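Local coordinates for protein A52 (Vaccinia virus, PDB 2VVW) that suppresses host innate immunity as a Bcl-2-like protein, associating with IRAK2 to inhibit NF-kappa-B signalling and with TRAF6 to activate p38, at residues 70-82 / 112-124. Residues are numbered along the deposited sequence; the frame is centred on the assembly and turned at random. Where two conformers were deposited one is given.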
loop_
_atom_site.group_PDB
_atom_site.type_symbol
_atom_site.label_atom_id
_atom_site.label_comp_id
_atom_site.label_asym_id
_atom_site.label_seq_id
_atom_site.Cartn_x
_atom_site.Cartn_y
_atom_site.Cartn_z
ATOM N N ARG A 70 -15.430 -2.413 -19.937
ATOM C CA ARG A 70 -15.991 -3.397 -19.009
ATOM C C ARG A 70 -15.083 -3.580 -17.774
ATOM O O ARG A 70 -14.629 -4.694 -17.449
ATOM C CB ARG A 70 -16.190 -4.723 -19.743
ATOM C CG ARG A 70 -17.039 -4.587 -21.008
ATOM C CD ARG A 70 -16.963 -5.841 -21.870
ATOM N NE ARG A 70 -17.120 -5.527 -23.297
ATOM C CZ ARG A 70 -16.125 -5.391 -24.183
ATOM N NH1 ARG A 70 -16.422 -5.108 -25.451
ATOM N NH2 ARG A 70 -14.844 -5.543 -23.835
ATOM N N LEU A 71 -14.823 -2.458 -17.110
ATOM C CA LEU A 71 -13.801 -2.364 -16.085
ATOM C C LEU A 71 -14.000 -3.334 -14.929
ATOM O O LEU A 71 -13.025 -3.852 -14.402
ATOM C CB LEU A 71 -13.689 -0.922 -15.555
ATOM C CG LEU A 71 -12.990 0.129 -16.421
ATOM C CD1 LEU A 71 -13.021 1.485 -15.723
ATOM C CD2 LEU A 71 -11.519 -0.272 -16.797
ATOM N N ASN A 72 -15.251 -3.591 -14.538
ATOM C CA ASN A 72 -15.506 -4.458 -13.399
ATOM C C ASN A 72 -15.654 -5.920 -13.803
ATOM O O ASN A 72 -15.937 -6.771 -12.954
ATOM C CB ASN A 72 -16.750 -3.990 -12.633
ATOM C CG ASN A 72 -16.499 -2.734 -11.803
ATOM O OD1 ASN A 72 -15.370 -2.432 -11.436
ATOM N ND2 ASN A 72 -17.583 -2.002 -11.484
ATOM N N SER A 73 -15.435 -6.227 -15.086
ATOM C CA SER A 73 -15.484 -7.615 -15.544
ATOM C C SER A 73 -14.203 -8.347 -15.206
ATOM O O SER A 73 -13.208 -7.731 -14.828
ATOM C CB SER A 73 -15.705 -7.682 -17.059
ATOM O OG SER A 73 -14.557 -7.244 -17.745
ATOM N N GLU A 74 -14.218 -9.665 -15.387
ATOM C CA GLU A 74 -13.047 -10.482 -15.162
ATOM C C GLU A 74 -11.859 -9.964 -15.977
ATOM O O GLU A 74 -10.719 -10.064 -15.544
ATOM C CB GLU A 74 -13.334 -11.944 -15.538
ATOM C CG GLU A 74 -12.301 -12.926 -15.027
ATOM C CD GLU A 74 -12.304 -13.051 -13.500
ATOM O OE1 GLU A 74 -13.387 -13.327 -12.918
ATOM O OE2 GLU A 74 -11.220 -12.875 -12.885
ATOM N N GLU A 75 -12.141 -9.417 -17.158
ATOM C CA GLU A 75 -11.107 -8.990 -18.093
ATOM C C GLU A 75 -10.764 -7.496 -17.956
ATOM O O GLU A 75 -9.902 -6.999 -18.673
ATOM C CB GLU A 75 -11.576 -9.252 -19.536
ATOM C CG GLU A 75 -11.889 -10.701 -19.869
ATOM C CD GLU A 75 -13.266 -11.199 -19.397
ATOM O OE1 GLU A 75 -14.136 -10.404 -18.954
ATOM O OE2 GLU A 75 -13.473 -12.431 -19.471
ATOM N N GLY A 76 -11.404 -6.802 -17.024
ATOM C CA GLY A 76 -11.346 -5.342 -16.946
ATOM C C GLY A 76 -9.969 -4.721 -16.824
ATOM O O GLY A 76 -9.699 -3.680 -17.434
ATOM N N ALA A 77 -9.102 -5.332 -16.019
ATOM C CA ALA A 77 -7.744 -4.824 -15.833
ATOM C C ALA A 77 -6.948 -4.965 -17.120
ATOM O O ALA A 77 -6.263 -4.044 -17.537
ATOM C CB ALA A 77 -7.043 -5.540 -14.657
ATOM N N ASP A 78 -7.041 -6.118 -17.759
ATOM C CA ASP A 78 -6.385 -6.328 -19.049
ATOM C C ASP A 78 -6.920 -5.416 -20.159
ATOM O O ASP A 78 -6.152 -4.956 -21.016
ATOM C CB ASP A 78 -6.531 -7.785 -19.466
ATOM C CG ASP A 78 -5.692 -8.721 -18.618
ATOM O OD1 ASP A 78 -4.617 -8.303 -18.133
ATOM O OD2 ASP A 78 -6.123 -9.877 -18.439
ATOM N N ASN A 79 -8.234 -5.190 -20.164
ATOM C CA ASN A 79 -8.868 -4.207 -21.075
ATOM C C ASN A 79 -8.335 -2.779 -20.849
ATOM O O ASN A 79 -8.107 -2.020 -21.795
ATOM C CB ASN A 79 -10.399 -4.210 -20.894
ATOM C CG ASN A 79 -11.049 -5.501 -21.352
ATOM O OD1 ASN A 79 -10.414 -6.345 -21.990
ATOM N ND2 ASN A 79 -12.332 -5.661 -21.028
ATOM N N PHE A 80 -8.143 -2.410 -19.581
ATOM C CA PHE A 80 -7.543 -1.128 -19.249
ATOM C C PHE A 80 -6.120 -0.995 -19.806
ATOM O O PHE A 80 -5.777 0.019 -20.397
ATOM C CB PHE A 80 -7.521 -0.944 -17.744
ATOM C CG PHE A 80 -6.819 0.308 -17.293
ATOM C CD1 PHE A 80 -7.318 1.549 -17.616
ATOM C CD2 PHE A 80 -5.656 0.233 -16.540
ATOM C CE1 PHE A 80 -6.669 2.709 -17.185
ATOM C CE2 PHE A 80 -5.009 1.382 -16.119
ATOM C CZ PHE A 80 -5.523 2.610 -16.434
ATOM N N ILE A 81 -5.302 -2.023 -19.606
ATOM C CA ILE A 81 -3.917 -2.003 -20.108
ATOM C C ILE A 81 -3.915 -1.920 -21.650
ATOM O O ILE A 81 -3.116 -1.165 -22.247
ATOM C CB ILE A 81 -3.120 -3.226 -19.588
ATOM C CG1 ILE A 81 -2.919 -3.154 -18.053
ATOM C CG2 ILE A 81 -1.758 -3.372 -20.285
ATOM C CD1 ILE A 81 -2.051 -1.959 -17.564
ATOM N N ASP A 82 -4.793 -2.690 -22.301
ATOM C CA ASP A 82 -4.906 -2.665 -23.764
ATOM C C ASP A 82 -5.201 -1.228 -24.216
ATOM O O ASP A 82 -4.575 -0.717 -25.142
ATOM C CB ASP A 82 -5.968 -3.669 -24.243
ATOM C CG ASP A 82 -6.189 -3.638 -25.748
ATOM O OD1 ASP A 82 -6.918 -2.743 -26.201
ATOM O OD2 ASP A 82 -5.658 -4.512 -26.478
ATOM N N VAL A 112 -13.369 3.116 -9.655
ATOM C CA VAL A 112 -14.381 2.156 -10.083
ATOM C C VAL A 112 -14.085 0.815 -9.428
ATOM O O VAL A 112 -14.976 0.156 -8.910
ATOM C CB VAL A 112 -14.438 2.019 -11.645
ATOM C CG1 VAL A 112 -15.362 0.881 -12.084
ATOM C CG2 VAL A 112 -14.889 3.332 -12.285
ATOM N N TRP A 113 -12.828 0.401 -9.471
ATOM C CA TRP A 113 -12.429 -0.861 -8.866
ATOM C C TRP A 113 -12.579 -0.901 -7.349
ATOM O O TRP A 113 -13.044 -1.916 -6.795
ATOM C CB TRP A 113 -11.009 -1.199 -9.284
ATOM C CG TRP A 113 -10.861 -1.518 -10.733
ATOM C CD1 TRP A 113 -11.802 -2.057 -11.577
ATOM C CD2 TRP A 113 -9.673 -1.352 -11.520
ATOM N NE1 TRP A 113 -11.255 -2.247 -12.831
ATOM C CE2 TRP A 113 -9.962 -1.807 -12.827
ATOM C CE3 TRP A 113 -8.396 -0.840 -11.253
ATOM C CZ2 TRP A 113 -9.016 -1.774 -13.859
ATOM C CZ3 TRP A 113 -7.455 -0.836 -12.275
ATOM C CH2 TRP A 113 -7.784 -1.292 -13.564
ATOM N N ARG A 114 -12.244 0.197 -6.674
ATOM C CA ARG A 114 -12.436 0.268 -5.232
ATOM C C ARG A 114 -13.894 0.053 -4.911
ATOM O O ARG A 114 -14.248 -0.746 -4.023
ATOM C CB ARG A 114 -11.972 1.621 -4.701
ATOM C CG ARG A 114 -11.923 1.715 -3.176
ATOM C CD ARG A 114 -11.633 3.151 -2.730
ATOM N NE ARG A 114 -12.681 4.058 -3.192
ATOM C CZ ARG A 114 -12.558 4.993 -4.138
ATOM N NH1 ARG A 114 -11.394 5.240 -4.758
ATOM N NH2 ARG A 114 -13.629 5.718 -4.444
ATOM N N ASN A 115 -14.750 0.768 -5.624
ATOM C CA ASN A 115 -16.196 0.708 -5.381
ATOM C C ASN A 115 -16.782 -0.683 -5.601
ATOM O O ASN A 115 -17.747 -1.060 -4.952
ATOM C CB ASN A 115 -16.927 1.745 -6.244
ATOM C CG ASN A 115 -16.585 3.175 -5.848
ATOM O OD1 ASN A 115 -16.084 3.433 -4.745
ATOM N ND2 ASN A 115 -16.822 4.110 -6.761
ATOM N N GLU A 116 -16.169 -1.449 -6.500
ATOM C CA GLU A 116 -16.559 -2.824 -6.778
ATOM C C GLU A 116 -15.834 -3.839 -5.863
ATOM O O GLU A 116 -16.088 -5.054 -5.934
ATOM C CB GLU A 116 -16.272 -3.119 -8.252
ATOM C CG GLU A 116 -16.722 -4.473 -8.783
ATOM C CD GLU A 116 -18.223 -4.634 -8.877
ATOM O OE1 GLU A 116 -18.985 -3.718 -8.493
ATOM O OE2 GLU A 116 -18.644 -5.714 -9.339
ATOM N N LYS A 117 -14.952 -3.319 -5.007
ATOM C CA LYS A 117 -14.158 -4.096 -4.048
ATOM C C LYS A 117 -13.182 -5.037 -4.743
ATOM O O LYS A 117 -12.816 -6.084 -4.211
ATOM C CB LYS A 117 -15.059 -4.823 -3.036
ATOM C CG LYS A 117 -15.897 -3.862 -2.238
ATOM C CD LYS A 117 -16.842 -4.581 -1.322
ATOM C CE LYS A 117 -17.546 -3.611 -0.385
ATOM N NZ LYS A 117 -18.561 -4.302 0.474
ATOM N N LEU A 118 -12.737 -4.629 -5.924
ATOM C CA LEU A 118 -11.674 -5.332 -6.637
ATOM C C LEU A 118 -10.362 -4.703 -6.201
ATOM O O LEU A 118 -9.652 -4.090 -6.995
ATOM C CB LEU A 118 -11.886 -5.225 -8.149
ATOM C CG LEU A 118 -13.145 -5.933 -8.652
ATOM C CD1 LEU A 118 -13.519 -5.570 -10.088
ATOM C CD2 LEU A 118 -13.058 -7.459 -8.461
ATOM N N PHE A 119 -10.022 -4.905 -4.929
ATOM C CA PHE A 119 -9.061 -4.045 -4.263
ATOM C C PHE A 119 -7.640 -4.179 -4.821
ATOM O O PHE A 119 -6.941 -3.170 -4.934
ATOM C CB PHE A 119 -9.104 -4.257 -2.734
ATOM C CG PHE A 119 -10.330 -3.663 -2.065
ATOM C CD1 PHE A 119 -10.554 -2.296 -2.110
ATOM C CD2 PHE A 119 -11.234 -4.464 -1.372
ATOM C CE1 PHE A 119 -11.675 -1.736 -1.488
ATOM C CE2 PHE A 119 -12.353 -3.911 -0.753
ATOM C CZ PHE A 119 -12.564 -2.544 -0.810
ATOM N N SER A 120 -7.238 -5.377 -5.235
ATOM C CA SER A 120 -5.877 -5.618 -5.772
ATOM C C SER A 120 -5.584 -5.053 -7.176
ATOM O O SER A 120 -4.424 -5.058 -7.647
ATOM C CB SER A 120 -5.609 -7.128 -5.803
ATOM O OG SER A 120 -6.490 -7.772 -6.700
ATOM N N ARG A 121 -6.619 -4.585 -7.859
ATOM C CA ARG A 121 -6.465 -4.068 -9.230
ATOM C C ARG A 121 -5.706 -2.753 -9.327
ATOM O O ARG A 121 -5.137 -2.444 -10.402
ATOM C CB ARG A 121 -7.830 -3.915 -9.911
ATOM C CG ARG A 121 -8.461 -5.229 -10.232
ATOM C CD ARG A 121 -9.511 -5.128 -11.333
ATOM N NE ARG A 121 -9.962 -6.460 -11.682
ATOM C CZ ARG A 121 -10.924 -6.743 -12.558
ATOM N NH1 ARG A 121 -11.541 -5.782 -13.226
ATOM N NH2 ARG A 121 -11.247 -8.009 -12.773
ATOM N N TRP A 122 -5.645 -2.009 -8.215
ATOM C CA TRP A 122 -4.870 -0.772 -8.145
ATOM C C TRP A 122 -3.458 -1.001 -8.659
ATOM O O TRP A 122 -2.865 -0.113 -9.238
ATOM C CB TRP A 122 -4.849 -0.192 -6.715
ATOM C CG TRP A 122 -3.964 -0.906 -5.738
ATOM C CD1 TRP A 122 -4.299 -1.982 -4.958
ATOM C CD2 TRP A 122 -2.613 -0.591 -5.416
ATOM N NE1 TRP A 122 -3.239 -2.360 -4.179
ATOM C CE2 TRP A 122 -2.187 -1.525 -4.435
ATOM C CE3 TRP A 122 -1.707 0.373 -5.867
ATOM C CZ2 TRP A 122 -0.893 -1.529 -3.913
ATOM C CZ3 TRP A 122 -0.417 0.365 -5.345
ATOM C CH2 TRP A 122 -0.029 -0.581 -4.372
ATOM N N LYS A 123 -2.927 -2.202 -8.467
ATOM C CA LYS A 123 -1.578 -2.530 -8.981
ATOM C C LYS A 123 -1.448 -2.308 -10.490
ATOM O O LYS A 123 -0.342 -2.050 -11.004
ATOM C CB LYS A 123 -1.241 -3.969 -8.658
ATOM C CG LYS A 123 -1.137 -4.304 -7.164
ATOM C CD LYS A 123 0.089 -3.713 -6.516
ATOM C CE LYS A 123 0.412 -4.422 -5.186
ATOM N NZ LYS A 123 0.589 -5.911 -5.296
ATOM N N TYR A 124 -2.553 -2.442 -11.217
ATOM C CA TYR A 124 -2.528 -2.232 -12.673
ATOM C C TYR A 124 -2.278 -0.764 -13.053
ATOM O O TYR A 124 -1.779 -0.491 -14.139
ATOM C CB TYR A 124 -3.822 -2.740 -13.328
ATOM C CG TYR A 124 -3.840 -4.230 -13.462
ATOM C CD1 TYR A 124 -3.383 -4.838 -14.622
ATOM C CD2 TYR A 124 -4.269 -5.046 -12.409
ATOM C CE1 TYR A 124 -3.380 -6.214 -14.758
ATOM C CE2 TYR A 124 -4.261 -6.430 -12.532
ATOM C CZ TYR A 124 -3.820 -7.007 -13.710
ATOM O OH TYR A 124 -3.801 -8.376 -13.851
HETATM O O HOH W 1 -17.493 0.248 -9.641
#
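Ala77 presses its methyl onto Tyr124, CB standing 3.4 Å from the ring centroid and almost exactly on the ring normal, a CH-pi contact that suits a small residue in the first turn of helix 76-90. Trp113, from the last turn of helix 96-115, lays its indole against Leu71, Ala77 and Phe80. Tryptophan serves here as both apolar ring and donor: with CG anti to its carbonyl carbon (chi1 -68°), it brings an edge to the face of Phe80, planes at 87°, while NE1 donates to Leu71 O at 2.9 Å from above the carbonyl plane.

Arg121, extended from CG to NE, lays CD over one indole face. Its paired N-H groups suit a single carbonyl oxygen, Ser73 O, which accepts from NH2 (2.9 Å) and NH1 (3.0 Å) as well as from Gly76 N. In this all-helical Bcl-2-like fold the contact joins the loop and first turns of helix 76-90 to the end of helix 96-115, the start of helix 123-132 and their link, whose far side packs on the second subunit through Phe119 and Trp122.

Asn72 is also close-packed, its CG 3.5 Å from the methylene CG of Glu116, amide and carboxylate planes 11° apart. Its ND2 suits a water bridging to Val112 O, whereas OD1 is buried without a polar partner. The exposed rim is looser: Glu74 OE2 stays 4.9 Å from Arg121 NH2, and Asp78 OD1 4.2 Å from Tyr124 CE1.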